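PDB 2CW5: (R)-S-adenosyl-L-methionine hydrolase from Thermus thermophilus, which catalyses the hydrolysis of S-adenosyl-L-methionine to adenosine and L-methionine, without chlorinase or fluorinase activity, and works as a homotrimer. Local coordinates for residues 44-49 / 177-182; 50-55 / 93-98. All blocks are in the same frame, centred on the assembly; numbering follows the deposited sequence.

Interaction 1: 44-49 / 177-182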
# COMPACT_ATOMS: atom_id res chain seq x y z
N ASP C 44 0.17 6.83 15.96
CA ASP C 44 -0.67 6.01 16.84
C ASP C 44 0.13 4.83 17.39
O ASP C 44 0.15 3.74 16.80
CB ASP C 44 -1.89 5.49 16.07
CG ASP C 44 -2.97 4.95 17.00
OD1 ASP C 44 -2.66 4.50 18.12
OD2 ASP C 44 -4.15 4.97 16.58
N LEU C 45 0.78 5.03 18.53
CA LEU C 45 1.60 4.00 19.16
C LEU C 45 0.84 2.79 19.69
O LEU C 45 1.33 1.67 19.63
CB LEU C 45 2.44 4.60 20.29
CG LEU C 45 3.44 5.68 19.88
CD1 LEU C 45 4.17 6.19 21.11
CD2 LEU C 45 4.42 5.11 18.86
N ARG C 46 -0.36 3.01 20.23
CA ARG C 46 -1.13 1.91 20.79
C ARG C 46 -1.58 0.95 19.69
O ARG C 46 -1.56 -0.26 19.86
CB ARG C 46 -2.34 2.45 21.56
CG ARG C 46 -1.94 3.29 22.77
CD ARG C 46 -3.12 4.08 23.30
NE ARG C 46 -4.10 3.26 24.00
CZ ARG C 46 -4.12 3.08 25.32
NH1 ARG C 46 -3.20 3.65 26.08
NH2 ARG C 46 -5.07 2.34 25.87
N ARG C 47 -1.97 1.51 18.54
CA ARG C 47 -2.40 0.71 17.41
C ARG C 47 -1.22 -0.10 16.91
O ARG C 47 -1.33 -1.31 16.64
CB ARG C 47 -2.90 1.64 16.29
CG ARG C 47 -3.22 0.96 14.97
CD ARG C 47 -4.41 0.03 15.06
NE ARG C 47 -4.70 -0.57 13.75
CZ ARG C 47 -5.37 0.04 12.78
NH1 ARG C 47 -5.84 1.27 12.96
NH2 ARG C 47 -5.55 -0.57 11.62
N ALA C 48 -0.07 0.56 16.82
CA ALA C 48 1.15 -0.10 16.35
C ALA C 48 1.64 -1.15 17.34
O ALA C 48 2.09 -2.23 16.93
CB ALA C 48 2.24 0.94 16.09
N ALA C 49 1.55 -0.85 18.63
CA ALA C 49 1.99 -1.80 19.66
C ALA C 49 1.16 -3.07 19.55
O ALA C 49 1.68 -4.18 19.67
CB ALA C 49 1.81 -1.20 21.06
N GLU C 177 -9.38 -1.51 29.87
CA GLU C 177 -9.60 -0.28 29.12
C GLU C 177 -9.54 -0.55 27.63
O GLU C 177 -9.09 -1.61 27.20
CB GLU C 177 -8.53 0.76 29.48
CG GLU C 177 -7.15 0.43 28.89
CD GLU C 177 -6.13 1.53 29.13
OE1 GLU C 177 -5.52 1.56 30.22
OE2 GLU C 177 -5.93 2.36 28.23
N VAL C 178 -10.01 0.40 26.83
CA VAL C 178 -9.94 0.25 25.39
C VAL C 178 -8.49 0.50 25.02
O VAL C 178 -7.95 1.58 25.29
CB VAL C 178 -10.85 1.26 24.65
CG1 VAL C 178 -10.63 1.14 23.15
CG2 VAL C 178 -12.32 0.99 24.99
N LEU C 179 -7.85 -0.49 24.41
CA LEU C 179 -6.45 -0.38 24.01
C LEU C 179 -6.29 0.43 22.72
O LEU C 179 -5.52 1.38 22.66
CB LEU C 179 -5.84 -1.77 23.80
CG LEU C 179 -4.41 -1.83 23.24
CD1 LEU C 179 -3.44 -1.18 24.21
CD2 LEU C 179 -4.02 -3.29 23.00
N THR C 180 -7.05 0.03 21.70
CA THR C 180 -6.99 0.68 20.40
C THR C 180 -8.17 0.15 19.58
O THR C 180 -9.04 -0.52 20.12
CB THR C 180 -5.65 0.33 19.69
OG1 THR C 180 -5.56 1.03 18.44
CG2 THR C 180 -5.54 -1.17 19.45
N PHE C 181 -8.21 0.48 18.29
CA PHE C 181 -9.28 0.03 17.39
C PHE C 181 -8.66 -0.59 16.15
O PHE C 181 -7.53 -0.26 15.80
CB PHE C 181 -10.15 1.22 16.96
CG PHE C 181 -10.83 1.93 18.09
CD1 PHE C 181 -12.01 1.43 18.63
CD2 PHE C 181 -10.26 3.08 18.63
CE1 PHE C 181 -12.62 2.08 19.70
CE2 PHE C 181 -10.87 3.73 19.70
CZ PHE C 181 -12.05 3.23 20.24
N ASP C 182 -9.38 -1.48 15.47
CA ASP C 182 -8.82 -2.04 14.24
C ASP C 182 -9.34 -1.22 13.07
O ASP C 182 -10.06 -0.23 13.27
CB ASP C 182 -9.15 -3.53 14.07
CG ASP C 182 -10.62 -3.81 13.93
OD1 ASP C 182 -11.39 -2.90 13.56
OD2 ASP C 182 -11.01 -4.97 14.20
O HOH W 1 -4.93 3.57 19.16
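R46, in the first turn of helix 45-55, grips the backbone of strand 175-181 across the interface between the two domains of the SAM hydrolase / SAM-dependent halogenase fold. Helix and strand segments cross at 82°, with axes 7.4 Å apart. In the R46 chain chi3 (73°) turns NE off the line of the extended carbons, toward L179 O. NE then donates to L179 O at 2.7 Å, in the plane of that carbonyl. NH2 serves two acceptors, V178 O at 3.0 Å and, as a salt bridge, E177 OE2 at 2.5 Å. The carboxylate and guanidinium planes are 22° apart, although NH2 meets OE2 from above the carboxylate plane, and L179 CD1 covers one guanidinium face. An alanine in place of R46 would probably leave the E177 carboxylate without this charged mate and the V178 and L179 carbonyls without these donors. L179 and T180 form a classic beta bulge opposite I188. Beside it R47 packs by its aliphatic part: CD lies 3.2 Å from F181 O, which also sits over one face of the guanidinium, whose NH2 forms a salt bridge with E13 of the second subunit. D182, beyond the strand, bonds through its carboxylate to N186, an adenosine-binding residue by similarity. D44 is the helix N-cap, its OD1 accepting from R47 N. The same OD1 accepts a hydrogen bond from a water, which in turn accepts from T180 OG1 at 2.7 Å.

Interaction 2: 50-55 / 93-98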
# COMPACT_ATOMS: atom_id res chain seq x y z
N TYR C 50 -0.14 -2.91 19.33
CA TYR C 50 -1.02 -4.07 19.22
C TYR C 50 -0.72 -4.89 17.98
O TYR C 50 -0.69 -6.13 18.04
CB TYR C 50 -2.50 -3.64 19.22
CG TYR C 50 -3.44 -4.83 19.13
CD1 TYR C 50 -3.45 -5.81 20.13
CD2 TYR C 50 -4.29 -5.00 18.04
CE1 TYR C 50 -4.27 -6.93 20.04
CE2 TYR C 50 -5.12 -6.13 17.93
CZ TYR C 50 -5.10 -7.09 18.94
OH TYR C 50 -5.89 -8.21 18.85
N ALA C 51 -0.48 -4.22 16.85
CA ALA C 51 -0.17 -4.93 15.60
C ALA C 51 1.05 -5.84 15.78
O ALA C 51 1.06 -6.96 15.27
CB ALA C 51 0.08 -3.92 14.48
N LEU C 52 2.07 -5.36 16.48
CA LEU C 52 3.26 -6.16 16.72
C LEU C 52 2.91 -7.36 17.61
O LEU C 52 3.33 -8.48 17.34
CB LEU C 52 4.34 -5.31 17.39
CG LEU C 52 4.93 -4.19 16.52
CD1 LEU C 52 5.85 -3.30 17.35
CD2 LEU C 52 5.69 -4.80 15.35
N PHE C 53 2.13 -7.10 18.65
CA PHE C 53 1.68 -8.13 19.59
C PHE C 53 0.96 -9.24 18.83
O PHE C 53 1.16 -10.43 19.09
CB PHE C 53 0.73 -7.48 20.59
CG PHE C 53 0.14 -8.42 21.59
CD1 PHE C 53 0.87 -8.86 22.69
CD2 PHE C 53 -1.18 -8.85 21.45
CE1 PHE C 53 0.30 -9.70 23.64
CE2 PHE C 53 -1.77 -9.70 22.41
CZ PHE C 53 -1.02 -10.12 23.50
N GLU C 54 0.11 -8.83 17.90
CA GLU C 54 -0.69 -9.73 17.09
C GLU C 54 0.11 -10.70 16.21
O GLU C 54 -0.22 -11.88 16.11
CB GLU C 54 -1.64 -8.88 16.23
CG GLU C 54 -2.60 -9.63 15.36
CD GLU C 54 -3.84 -8.80 15.05
OE1 GLU C 54 -3.70 -7.63 14.64
OE2 GLU C 54 -4.96 -9.32 15.23
N ALA C 55 1.18 -10.21 15.61
CA ALA C 55 1.98 -11.03 14.70
C ALA C 55 3.23 -11.70 15.25
O ALA C 55 3.65 -12.75 14.74
CB ALA C 55 2.35 -10.20 13.47
N ASN C 93 10.13 4.53 22.44
CA ASN C 93 8.96 5.28 22.86
C ASN C 93 7.81 4.39 23.33
O ASN C 93 6.67 4.84 23.41
CB ASN C 93 8.48 6.20 21.73
CG ASN C 93 8.12 5.43 20.46
OD1 ASN C 93 8.04 4.20 20.46
ND2 ASN C 93 7.88 6.16 19.37
N GLY C 94 8.12 3.13 23.62
CA GLY C 94 7.09 2.23 24.11
C GLY C 94 6.36 1.44 23.03
O GLY C 94 5.49 0.63 23.34
N LEU C 95 6.72 1.69 21.78
CA LEU C 95 6.13 1.00 20.64
C LEU C 95 6.14 -0.53 20.83
O LEU C 95 5.17 -1.22 20.49
CB LEU C 95 6.91 1.36 19.37
CG LEU C 95 6.65 0.58 18.08
CD1 LEU C 95 5.19 0.67 17.70
CD2 LEU C 95 7.53 1.15 16.96
N PHE C 96 7.23 -1.05 21.37
CA PHE C 96 7.40 -2.49 21.58
C PHE C 96 6.88 -3.05 22.91
O PHE C 96 7.13 -4.21 23.22
CB PHE C 96 8.89 -2.84 21.45
CG PHE C 96 9.48 -2.60 20.08
CD1 PHE C 96 9.11 -3.39 19.00
CD2 PHE C 96 10.42 -1.60 19.89
CE1 PHE C 96 9.67 -3.18 17.73
CE2 PHE C 96 11.00 -1.38 18.63
CZ PHE C 96 10.62 -2.18 17.55
N THR C 97 6.15 -2.24 23.68
CA THR C 97 5.64 -2.66 25.00
C THR C 97 4.96 -4.03 25.06
O THR C 97 5.32 -4.88 25.88
CB THR C 97 4.66 -1.61 25.57
OG1 THR C 97 5.34 -0.36 25.72
CG2 THR C 97 4.15 -2.06 26.93
N LEU C 98 3.96 -4.23 24.21
CA LEU C 98 3.23 -5.50 24.19
C LEU C 98 4.09 -6.65 23.68
O LEU C 98 4.05 -7.75 24.23
CB LEU C 98 1.95 -5.33 23.37
CG LEU C 98 0.97 -4.33 24.00
CD1 LEU C 98 -0.26 -4.17 23.12
CD2 LEU C 98 0.57 -4.80 25.40
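L52 and F53, consecutive on helix 45-55, meet the loop 93-98 through different neighbours. L52 has CG anti to its carbonyl carbon (chi1 -67°), and its CD1 is the branch that touches: it lies 3.7 Å from F96 CD1, 3.8 Å from F96 CE1 and 4.0 Å from L95 CG. One methyl thus touches both the ring and the leucine branch point, while A67 of strand 64-68 packs against all three side chains. F53 instead has CG anti to the backbone N (chi1 177°), beside its carbonyl carbon, and the CD1 edge of its ring meets L98 O, which lies near the ring plane at 3.7 Å. The F53 CB sits 3.7 Å from L98 CB. L98 also sends CD1 back to the helix backbone, 4.0 Å from Y50 CA, and packs on L179 of strand 175-181. The loop is shaped from within by a type I turn from G94 to T97, where G94 O accepts from both T97 N and T97 OG1. Ahead of it an Asx turn joins N93 OD1 to L95 N at 3.1 Å. Positive phi at G94 (91°) suits glycine, since a CB would jam against the preceding carbonyl. With no hydrogen bond crossing between the segments, the helix is held to this loop by apolar packing, while polar groups of the loop bond within it or beyond, N93 ND2 to V69 O and T97 OG1 with L166 N.

Both contacts are buried and use successive parts of helix 45-55, with centres about 9 Å apart. Interaction 1 takes the N-terminal turn to a strand of the C-terminal domain and relies on charge, backbone carbonyls and a bridging water; interaction 2 takes the later turns to a loop of the same N-terminal domain and packs by apolar contacts. Interaction 2, nested inside the chain loop closed by interaction 1, lies nearer the chain centre, about 4 Å against 9 Å. The two meet directly where A48 CB packs 3.4 Å from L95 CD1 and where L179 CD2 lies 3.9 Å from Y50 CD1. One helix thus joins a polar interdomain seam to hydrophobic packing within a domain.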